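Local structure of AgaA (Rhizobium radiobacter, 6HLX) at residues N246-P251 / S405-D410; F322-L327 / D371-V376; N391-G396 / L446-W451. The protein binds the opine agropinic acid as the periplasmic substrate-binding protein of an ABC transporter, and so serves its import into the bacterium. All blocks are in the same frame, centred on the assembly; numbering follows the deposited sequence. Where two conformers were deposited one is given.

Contact 1. Residues N246-P251 / S405-D410; sequences NTKFEP and SPYFND
Two beta turns meet here, a type I turn from Asn246 to Phe249 and a type II turn from Ser405 to Phe408, each in a loop that leads into a helix of the solute-binding fold. The tight part is a two-pronged grip on one carbonyl. Pro406 O, in the middle of its turn, accepts from Thr247 N at 3.0 Å and from Thr247 OG1 at 2.7 Å, the hydroxyl coming in the carbonyl plane on a lone pair. Thr247 can do this because OG1 stands in the crowded position between its own backbone N and carbonyl carbon (chi1 70°), while CG2 is turned toward CB of Phe408. Beside it, buried Asn246 forms an Asx turn: Lys248 N donates to Asn246 OD1 at 2.9 Å, from above the plane of the amide. The other amide atom, Asn246 ND2, is held by Tyr372 O, tying the turn to the loop before strand 374-379. The looser side belongs to exposed Lys248. Its chain, extended beyond CG, runs obliquely across one face of the Tyr407 ring, with CE centred over it and the ammonium in a cation-pi contact, Lys248 NZ lying 4.1 Å from the ring centroid. The same ring is met at its edge, in plane, by Asn246 OD1, 3.7 Å from Tyr407 CD2.

Contact 2. Residues F322-L327 / D371-V376; sequences FEVRLL and DYDFTV. With EDO (1,2-ethanediol), chain B.
Phe374 has CG in the crowded position between its backbone N and carbonyl carbon (chi1 69°), which turns the ring toward strand 322-327; Leu326, with CG anti to the backbone N (chi1 175°), sets a methyl against it. The setting is a pair of parallel neighbours in the mixed sheet, 322-327 beside 374-379, and the result is a CH-pi contact, Leu326 CD1 sitting 3.7 Å from the Phe374 ring centroid and almost on its normal. Val324 CG1 adds an apolar contact to the same ring, and Leu243 of strand 240-245 packs against both Leu326 and Phe374. The backbones join where the C-terminal end of strand 322-327 meets the first residues of strand 374-379. Leu327 N gives Phe374 O a nearly straight bond of 2.9 Å, and Leu327 O accepts twice: from Val376 N at 3.0 Å, almost along the C=O axis, and from Thr375 OG1 above the carbonyl plane. Thr375 OG1 also bonds Arg363, and Val376 touches the bound agropinic acid, so this end reaches the ligand pocket. In the loop just before strand 374-379, a water accepts from Asp373 N and donates to Arg325 O. There Asp373 OD1 takes a hydrogen bond from a 1,2-ethanediol, probably from the crystallisation liquor, while Asp373 OD2 uses its anti lone pair to accept from Arg325 N at 3.0 Å.

Contact 3. Residues N391-G396 / L446-W451; sequences NYYYGG and LVYFMW
Leu446 lays its CD2 methyl over the centre of the Tyr393 ring, a CH-pi contact with Leu446 CD2 4.0 Å from the ring centroid. It joins the C-terminal turn of helix 388-393 to strand 446-451 of the mixed sheet, a helix-on-strand packing made by side chains rather than by backbone bonds. The same methyl also lies 3.4 Å from Tyr392 O, and Leu446 CG faces the edge of the Tyr392 ring near its plane, so the leucine fits between two consecutive tyrosines of the helix. The hydroxyl of Tyr392 is engaged in another direction, by Leu380 O and Ser379. Two residues along the strand, Tyr448 points to the same side as Leu446 and meets Tyr393 tip to tip. Both rings leave their backbones with CG anti to the carbonyl carbon (chi1 -72° for Tyr393, -52° for Tyr448). Tyr448 OH donates to Tyr393 OH at 2.8 Å, and Tyr393 OH lies at the edge of the Tyr448 ring. In turn the Tyr393 hydroxyl donates to a water, which donates onward to the strand backbone. A buried chain of hydrogen bonds thus runs from one phenol through another into the sheet, consistent with cooperative strengthening. Its last links are Tyr393 OH to the water at 2.6 Å and the water to Leu446 O at 2.8 Å.

In the fold
Contacts 1, 2 and 3 all lie on the same side of the chain's centre, around the six-stranded mixed sheet. The centre of contact 1 is about 12 Å from each of the other two, whose own centres are about 16 Å apart and which do not touch. Along the chain, contact 2 falls wholly between the two segments of contact 1, whereas contacts 1 and 3 alternate. Strand 240-245, which runs into contact 1, lies between strands 374-379 and 446-451 of the other two. Sequence-distant loops, strands and a helix are thereby gathered round one sheet. Contact 2 touches the agropinic acid through Val376 and contact 3 brings the Tyr392 side chain within about 6 Å of it, while contact 1 lies away from the pocket.

Contact 1. Residues N246-P251 / S405-D410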
loop_
_atom_site.group_PDB
_atom_site.type_symbol
_atom_site.label_atom_id
_atom_site.label_comp_id
_atom_site.label_asym_id
_atom_site.label_seq_id
_atom_site.Cartn_x
_atom_site.Cartn_y
_atom_site.Cartn_z
ATOM N N ASN A 246 -8.025 12.606 11.535
ATOM C CA ASN A 246 -6.993 13.209 12.365
ATOM C C ASN A 246 -7.662 13.429 13.725
ATOM O O ASN A 246 -8.548 14.299 13.862
ATOM C CB ASN A 246 -6.514 14.533 11.788
ATOM C CG ASN A 246 -5.380 15.132 12.557
ATOM O OD1 ASN A 246 -5.238 14.913 13.763
ATOM N ND2 ASN A 246 -4.531 15.896 11.869
ATOM N N THR A 247 -7.236 12.651 14.732
ATOM C CA THR A 247 -7.860 12.706 16.059
ATOM C C THR A 247 -7.529 13.988 16.855
ATOM O O THR A 247 -8.108 14.188 17.944
ATOM C CB THR A 247 -7.593 11.439 16.866
ATOM O OG1 THR A 247 -6.224 11.406 17.243
ATOM C CG2 THR A 247 -8.032 10.158 16.145
ATOM N N LYS A 248 -6.679 14.884 16.306
ATOM C CA LYS A 248 -6.436 16.213 16.918
ATOM C C LYS A 248 -7.553 17.191 16.523
ATOM O O LYS A 248 -7.709 18.241 17.159
ATOM C CB LYS A 248 -5.041 16.771 16.601
ATOM C CG LYS A 248 -3.967 16.117 17.454
ATOM C CD LYS A 248 -2.612 16.792 17.333
ATOM C CE LYS A 248 -1.693 16.331 18.443
ATOM N NZ LYS A 248 -0.318 16.877 18.288
ATOM N N PHE A 249 -8.377 16.817 15.513
ATOM C CA PHE A 249 -9.556 17.610 15.140
ATOM C C PHE A 249 -10.587 17.164 16.168
ATOM O O PHE A 249 -11.016 16.004 16.155
ATOM C CB PHE A 249 -10.001 17.335 13.688
ATOM C CG PHE A 249 -11.196 18.154 13.247
ATOM C CD1 PHE A 249 -11.074 19.518 12.994
ATOM C CD2 PHE A 249 -12.438 17.560 13.067
ATOM C CE1 PHE A 249 -12.182 20.272 12.582
ATOM C CE2 PHE A 249 -13.545 18.310 12.653
ATOM C CZ PHE A 249 -13.411 19.661 12.416
ATOM N N GLU A 250 -10.907 18.053 17.128
ATOM C CA GLU A 250 -11.728 17.733 18.299
ATOM C C GLU A 250 -12.945 16.790 18.021
ATOM O O GLU A 250 -12.983 15.747 18.672
ATOM C CB GLU A 250 -12.151 18.990 19.065
ATOM C CG GLU A 250 -12.758 18.651 20.419
ATOM C CD GLU A 250 -12.673 19.704 21.509
ATOM O OE1 GLU A 250 -12.243 20.846 21.224
ATOM O OE2 GLU A 250 -13.040 19.378 22.661
ATOM N N PRO A 251 -13.892 17.050 17.085
ATOM C CA PRO A 251 -14.991 16.079 16.873
ATOM C C PRO A 251 -14.511 14.645 16.568
ATOM O O PRO A 251 -15.108 13.675 17.038
ATOM C CB PRO A 251 -15.749 16.676 15.670
ATOM C CG PRO A 251 -15.496 18.140 15.772
ATOM C CD PRO A 251 -14.073 18.244 16.226
ATOM N N SER A 405 -5.124 6.703 11.586
ATOM C CA SER A 405 -5.877 7.894 11.964
ATOM C C SER A 405 -4.939 8.699 12.877
ATOM O O SER A 405 -4.655 8.265 14.006
ATOM C CB SER A 405 -7.170 7.503 12.677
ATOM O OG SER A 405 -8.095 7.251 11.631
ATOM N N PRO A 406 -4.351 9.800 12.343
ATOM C CA PRO A 406 -3.312 10.519 13.088
ATOM C C PRO A 406 -3.588 10.712 14.578
ATOM O O PRO A 406 -4.688 11.119 14.982
ATOM C CB PRO A 406 -3.188 11.851 12.337
ATOM C CG PRO A 406 -3.459 11.472 10.901
ATOM C CD PRO A 406 -4.529 10.381 10.989
ATOM N N TYR A 407 -2.589 10.327 15.401
ATOM C CA TYR A 407 -2.543 10.469 16.862
ATOM C C TYR A 407 -3.477 9.538 17.643
ATOM O O TYR A 407 -3.467 9.590 18.874
ATOM C CB TYR A 407 -2.735 11.942 17.311
ATOM C CG TYR A 407 -1.809 12.874 16.561
ATOM C CD1 TYR A 407 -0.450 12.940 16.872
ATOM C CD2 TYR A 407 -2.261 13.603 15.464
ATOM C CE1 TYR A 407 0.427 13.739 16.133
ATOM C CE2 TYR A 407 -1.398 14.419 14.730
ATOM C CZ TYR A 407 -0.057 14.488 15.076
ATOM O OH TYR A 407 0.797 15.286 14.356
ATOM N N PHE A 408 -4.199 8.627 16.962
ATOM C CA PHE A 408 -4.991 7.632 17.680
ATOM C C PHE A 408 -4.012 6.716 18.445
ATOM O O PHE A 408 -3.029 6.234 17.871
ATOM C CB PHE A 408 -5.840 6.786 16.716
ATOM C CG PHE A 408 -6.601 5.685 17.436
ATOM C CD1 PHE A 408 -7.713 5.982 18.218
ATOM C CD2 PHE A 408 -6.195 4.355 17.335
ATOM C CE1 PHE A 408 -8.402 4.967 18.899
ATOM C CE2 PHE A 408 -6.884 3.339 18.004
ATOM C CZ PHE A 408 -7.984 3.648 18.785
ATOM N N ASN A 409 -4.311 6.470 19.719
ATOM C CA ASN A 409 -3.467 5.640 20.574
ATOM C C ASN A 409 -4.332 5.089 21.702
ATOM O O ASN A 409 -4.715 5.836 22.598
ATOM C CB ASN A 409 -2.303 6.506 21.122
ATOM C CG ASN A 409 -1.184 5.784 21.837
ATOM O OD1 ASN A 409 -1.034 4.567 21.766
ATOM N ND2 ASN A 409 -0.347 6.545 22.529
ATOM N N ASP A 410 -4.722 3.809 21.604
ATOM C CA ASP A 410 -5.523 3.151 22.648
ATOM C C ASP A 410 -4.699 2.020 23.271
ATOM O O ASP A 410 -4.249 1.120 22.543
ATOM C CB ASP A 410 -6.843 2.611 22.069
ATOM C CG ASP A 410 -7.664 1.861 23.103
ATOM O OD1 ASP A 410 -8.196 2.516 24.033
ATOM O OD2 ASP A 410 -7.830 0.627 22.951
#

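Contact 2. Residues F322-L327 / D371-V376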
loop_
_atom_site.group_PDB
_atom_site.type_symbol
_atom_site.label_atom_id
_atom_site.label_comp_id
_atom_site.label_asym_id
_atom_site.label_seq_id
_atom_site.Cartn_x
_atom_site.Cartn_y
_atom_site.Cartn_z
ATOM N N PHE A 322 -21.192 20.258 12.661
ATOM C CA PHE A 322 -19.972 21.069 12.648
ATOM C C PHE A 322 -19.470 21.214 11.223
ATOM O O PHE A 322 -19.954 20.509 10.327
ATOM C CB PHE A 322 -18.863 20.434 13.543
ATOM C CG PHE A 322 -18.533 18.982 13.242
ATOM C CD1 PHE A 322 -17.604 18.652 12.259
ATOM C CD2 PHE A 322 -19.147 17.952 13.948
ATOM C CE1 PHE A 322 -17.295 17.306 11.977
ATOM C CE2 PHE A 322 -18.849 16.612 13.665
ATOM C CZ PHE A 322 -17.927 16.296 12.678
ATOM N N GLU A 323 -18.468 22.087 11.026
ATOM C CA GLU A 323 -17.831 22.283 9.719
ATOM C C GLU A 323 -16.509 21.515 9.712
ATOM O O GLU A 323 -15.808 21.463 10.729
ATOM C CB GLU A 323 -17.572 23.772 9.457
ATOM C CG GLU A 323 -18.828 24.633 9.500
ATOM C CD GLU A 323 -18.653 26.114 9.214
ATOM O OE1 GLU A 323 -19.674 26.775 8.916
ATOM O OE2 GLU A 323 -17.507 26.618 9.290
ATOM N N VAL A 324 -16.150 20.915 8.559
ATOM C CA VAL A 324 -14.926 20.136 8.460
ATOM C C VAL A 324 -14.462 20.117 7.007
ATOM O O VAL A 324 -15.271 20.312 6.107
ATOM C CB VAL A 324 -15.153 18.689 9.018
ATOM C CG1 VAL A 324 -16.182 17.921 8.198
ATOM C CG2 VAL A 324 -13.853 17.894 9.153
ATOM N N ARG A 325 -13.185 19.820 6.788
ATOM C CA ARG A 325 -12.644 19.684 5.446
ATOM C C ARG A 325 -12.249 18.237 5.209
ATOM O O ARG A 325 -11.627 17.629 6.079
ATOM C CB ARG A 325 -11.422 20.589 5.249
ATOM C CG ARG A 325 -11.716 22.085 5.464
ATOM C CD ARG A 325 -10.655 22.957 4.815
ATOM N NE ARG A 325 -10.760 22.947 3.354
ATOM C CZ ARG A 325 -11.477 23.811 2.640
ATOM N NH1 ARG A 325 -12.167 24.774 3.242
ATOM N NH2 ARG A 325 -11.510 23.720 1.316
ATOM N N LEU A 326 -12.601 17.693 4.036
ATOM C CA LEU A 326 -12.238 16.323 3.637
ATOM C C LEU A 326 -11.186 16.370 2.546
ATOM O O LEU A 326 -11.419 16.945 1.474
ATOM C CB LEU A 326 -13.468 15.560 3.133
ATOM C CG LEU A 326 -13.294 14.131 2.557
ATOM C CD1 LEU A 326 -12.718 13.175 3.609
ATOM C CD2 LEU A 326 -14.629 13.603 2.068
ATOM N N LEU A 327 -10.050 15.724 2.816
ATOM C CA LEU A 327 -8.961 15.637 1.838
ATOM C C LEU A 327 -9.132 14.402 0.969
ATOM O O LEU A 327 -9.227 13.277 1.477
ATOM C CB LEU A 327 -7.593 15.592 2.545
ATOM C CG LEU A 327 -6.358 15.365 1.659
ATOM C CD1 LEU A 327 -6.154 16.523 0.647
ATOM C CD2 LEU A 327 -5.115 15.114 2.504
ATOM N N ASP A 371 -1.664 16.777 7.697
ATOM C CA ASP A 371 -2.207 18.095 7.375
ATOM C C ASP A 371 -3.625 17.978 6.790
ATOM O O ASP A 371 -3.871 18.324 5.630
ATOM C CB ASP A 371 -1.258 18.864 6.442
ATOM C CG ASP A 371 -1.667 20.303 6.193
ATOM O OD1 ASP A 371 -2.543 20.820 6.946
ATOM O OD2 ASP A 371 -1.133 20.910 5.239
ATOM N N TYR A 372 -4.560 17.487 7.610
ATOM C CA TYR A 372 -5.948 17.291 7.207
ATOM C C TYR A 372 -6.811 17.054 8.440
ATOM O O TYR A 372 -6.258 16.752 9.497
ATOM C CB TYR A 372 -6.052 16.084 6.236
ATOM C CG TYR A 372 -5.653 14.727 6.790
ATOM C CD1 TYR A 372 -6.579 13.922 7.453
ATOM C CD2 TYR A 372 -4.388 14.188 6.541
ATOM C CE1 TYR A 372 -6.254 12.636 7.881
ATOM C CE2 TYR A 372 -4.035 12.915 7.005
ATOM C CZ TYR A 372 -4.978 12.137 7.664
ATOM O OH TYR A 372 -4.684 10.848 8.054
ATOM N N ASP A 373 -8.156 17.149 8.291
ATOM C CA ASP A 373 -9.150 16.866 9.352
ATOM C C ASP A 373 -9.515 15.368 9.198
ATOM O O ASP A 373 -9.432 14.600 10.152
ATOM C CB ASP A 373 -10.398 17.744 9.164
ATOM C CG ASP A 373 -10.158 19.244 9.300
ATOM O OD1 ASP A 373 -9.154 19.628 9.925
ATOM O OD2 ASP A 373 -10.972 20.030 8.756
ATOM N N PHE A 374 -9.876 14.964 7.972
ATOM C CA PHE A 374 -10.085 13.556 7.603
ATOM C C PHE A 374 -9.814 13.365 6.142
ATOM O O PHE A 374 -9.758 14.344 5.399
ATOM C CB PHE A 374 -11.431 12.954 8.059
ATOM C CG PHE A 374 -12.746 13.385 7.448
ATOM C CD1 PHE A 374 -12.969 14.720 7.089
ATOM C CD2 PHE A 374 -13.825 12.499 7.391
ATOM C CE1 PHE A 374 -14.227 15.140 6.639
ATOM C CE2 PHE A 374 -15.084 12.920 6.938
ATOM C CZ PHE A 374 -15.273 14.239 6.566
ATOM N N THR A 375 -9.513 12.121 5.738
ATOM C CA THR A 375 -9.139 11.853 4.337
ATOM C C THR A 375 -9.761 10.583 3.833
ATOM O O THR A 375 -9.966 9.649 4.617
ATOM C CB THR A 375 -7.596 11.852 4.146
ATOM O OG1 THR A 375 -7.264 11.728 2.749
ATOM C CG2 THR A 375 -6.876 10.701 4.910
ATOM N N VAL A 376 -10.130 10.586 2.542
ATOM C CA VAL A 376 -10.619 9.378 1.871
ATOM C C VAL A 376 -9.440 8.377 1.880
ATOM O O VAL A 376 -8.309 8.707 1.491
ATOM C CB VAL A 376 -11.106 9.679 0.436
ATOM C CG1 VAL A 376 -11.360 8.394 -0.353
ATOM C CG2 VAL A 376 -12.371 10.547 0.480
HETATM C C1 EDO B . -5.904 19.585 13.671
HETATM O O1 EDO B . -6.931 20.429 14.152
HETATM C C2 EDO B . -6.526 18.518 12.739
HETATM O O2 EDO B . -7.047 19.122 11.566
HETATM O O HOH W 1 -8.968 17.701 5.650
#

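Contact 3. Residues N391-G396 / L446-W451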
loop_
_atom_site.group_PDB
_atom_site.type_symbol
_atom_site.label_atom_id
_atom_site.label_comp_id
_atom_site.label_asym_id
_atom_site.label_seq_id
_atom_site.Cartn_x
_atom_site.Cartn_y
_atom_site.Cartn_z
ATOM N N ASN A 391 -0.289 -1.514 11.478
ATOM C CA ASN A 391 0.011 -0.370 10.635
ATOM C C ASN A 391 -1.157 0.646 10.628
ATOM O O ASN A 391 -0.921 1.853 10.580
ATOM C CB ASN A 391 0.361 -0.851 9.233
ATOM C CG ASN A 391 0.676 0.252 8.257
ATOM O OD1 ASN A 391 1.463 1.198 8.533
ATOM N ND2 ASN A 391 0.054 0.161 7.104
ATOM N N TYR A 392 -2.407 0.141 10.752
ATOM C CA TYR A 392 -3.623 0.955 10.799
ATOM C C TYR A 392 -3.998 1.442 12.199
ATOM O O TYR A 392 -4.510 2.551 12.337
ATOM C CB TYR A 392 -4.810 0.125 10.229
ATOM C CG TYR A 392 -4.791 0.082 8.721
ATOM C CD1 TYR A 392 -3.891 -0.740 8.034
ATOM C CD2 TYR A 392 -5.655 0.872 7.976
ATOM C CE1 TYR A 392 -3.813 -0.717 6.641
ATOM C CE2 TYR A 392 -5.599 0.888 6.580
ATOM C CZ TYR A 392 -4.682 0.084 5.920
ATOM O OH TYR A 392 -4.592 0.166 4.553
ATOM N N TYR A 393 -3.823 0.587 13.229
ATOM C CA TYR A 393 -4.368 0.828 14.577
ATOM C C TYR A 393 -3.410 1.139 15.708
ATOM O O TYR A 393 -3.849 1.696 16.719
ATOM C CB TYR A 393 -5.192 -0.409 14.999
ATOM C CG TYR A 393 -6.505 -0.522 14.250
ATOM C CD1 TYR A 393 -6.568 -1.144 13.005
ATOM C CD2 TYR A 393 -7.686 -0.007 14.787
ATOM C CE1 TYR A 393 -7.764 -1.222 12.293
ATOM C CE2 TYR A 393 -8.894 -0.101 14.097
ATOM C CZ TYR A 393 -8.923 -0.695 12.841
ATOM O OH TYR A 393 -10.106 -0.789 12.146
ATOM N N TYR A 394 -2.149 0.691 15.619
ATOM C CA TYR A 394 -1.221 0.847 16.742
ATOM C C TYR A 394 -0.889 2.319 17.018
ATOM O O TYR A 394 -0.927 3.142 16.109
ATOM C CB TYR A 394 0.085 0.097 16.434
ATOM C CG TYR A 394 0.867 -0.268 17.678
ATOM C CD1 TYR A 394 0.493 -1.352 18.466
ATOM C CD2 TYR A 394 1.952 0.497 18.094
ATOM C CE1 TYR A 394 1.193 -1.682 19.623
ATOM C CE2 TYR A 394 2.658 0.178 19.257
ATOM C CZ TYR A 394 2.298 -0.939 19.995
ATOM O OH TYR A 394 2.990 -1.285 21.135
ATOM N N GLY A 395 -0.518 2.612 18.254
ATOM C CA GLY A 395 0.011 3.915 18.618
ATOM C C GLY A 395 1.493 3.915 18.267
ATOM O O GLY A 395 1.858 3.914 17.084
ATOM N N GLY A 396 2.352 3.821 19.287
ATOM C CA GLY A 396 3.796 3.780 19.060
ATOM C C GLY A 396 4.439 5.145 18.886
ATOM O O GLY A 396 3.817 6.178 19.171
ATOM N N LEU A 446 -10.869 3.911 12.517
ATOM C CA LEU A 446 -10.954 3.796 11.057
ATOM C C LEU A 446 -12.398 3.428 10.733
ATOM O O LEU A 446 -13.010 2.644 11.455
ATOM C CB LEU A 446 -10.035 2.691 10.502
ATOM C CG LEU A 446 -8.500 2.918 10.404
ATOM C CD1 LEU A 446 -8.135 4.130 9.522
ATOM C CD2 LEU A 446 -7.832 2.975 11.759
ATOM N N VAL A 447 -12.918 3.967 9.630
ATOM C CA VAL A 447 -14.272 3.644 9.172
ATOM C C VAL A 447 -14.124 3.081 7.761
ATOM O O VAL A 447 -13.322 3.602 6.961
ATOM C CB VAL A 447 -15.211 4.872 9.261
ATOM C CG1 VAL A 447 -16.428 4.699 8.361
ATOM C CG2 VAL A 447 -15.639 5.120 10.714
ATOM N N TYR A 448 -14.876 1.992 7.451
ATOM C CA TYR A 448 -14.748 1.331 6.148
ATOM C C TYR A 448 -16.100 1.284 5.457
ATOM O O TYR A 448 -17.116 1.024 6.112
ATOM C CB TYR A 448 -14.227 -0.107 6.335
ATOM C CG TYR A 448 -12.968 -0.199 7.164
ATOM C CD1 TYR A 448 -13.032 -0.369 8.547
ATOM C CD2 TYR A 448 -11.709 -0.188 6.562
ATOM C CE1 TYR A 448 -11.872 -0.456 9.319
ATOM C CE2 TYR A 448 -10.544 -0.296 7.323
ATOM C CZ TYR A 448 -10.636 -0.455 8.699
ATOM O OH TYR A 448 -9.504 -0.578 9.462
ATOM N N PHE A 449 -16.099 1.479 4.124
ATOM C CA PHE A 449 -17.356 1.517 3.387
ATOM C C PHE A 449 -17.549 0.432 2.371
ATOM O O PHE A 449 -18.685 -0.017 2.211
ATOM C CB PHE A 449 -17.518 2.880 2.688
ATOM C CG PHE A 449 -17.651 4.034 3.661
ATOM C CD1 PHE A 449 -18.532 3.962 4.737
ATOM C CD2 PHE A 449 -16.876 5.183 3.509
ATOM C CE1 PHE A 449 -18.652 5.036 5.640
ATOM C CE2 PHE A 449 -17.000 6.252 4.408
ATOM C CZ PHE A 449 -17.877 6.164 5.466
ATOM N N MET A 450 -16.481 0.029 1.649
ATOM C CA MET A 450 -16.658 -0.960 0.590
ATOM C C MET A 450 -15.364 -1.627 0.171
ATOM O O MET A 450 -14.287 -1.047 0.365
ATOM C CB MET A 450 -17.269 -0.276 -0.657
ATOM C CG MET A 450 -16.376 0.810 -1.243
ATOM S SD MET A 450 -16.937 1.459 -2.810
ATOM C CE MET A 450 -16.449 0.104 -3.922
ATOM N N TRP A 451 -15.482 -2.814 -0.439
ATOM C CA TRP A 451 -14.356 -3.529 -1.052
ATOM C C TRP A 451 -14.448 -3.095 -2.517
ATOM O O TRP A 451 -15.559 -3.080 -3.094
ATOM C CB TRP A 451 -14.564 -5.048 -1.029
ATOM C CG TRP A 451 -14.486 -5.650 0.330
ATOM C CD1 TRP A 451 -15.515 -6.177 1.051
ATOM C CD2 TRP A 451 -13.308 -5.783 1.144
ATOM N NE1 TRP A 451 -15.049 -6.661 2.255
ATOM C CE2 TRP A 451 -13.696 -6.448 2.330
ATOM C CE3 TRP A 451 -11.949 -5.466 0.955
ATOM C CZ2 TRP A 451 -12.789 -6.742 3.353
ATOM C CZ3 TRP A 451 -11.038 -5.791 1.958
ATOM C CH2 TRP A 451 -11.464 -6.414 3.144
HETATM O O HOH W 2 -11.956 0.760 13.229
#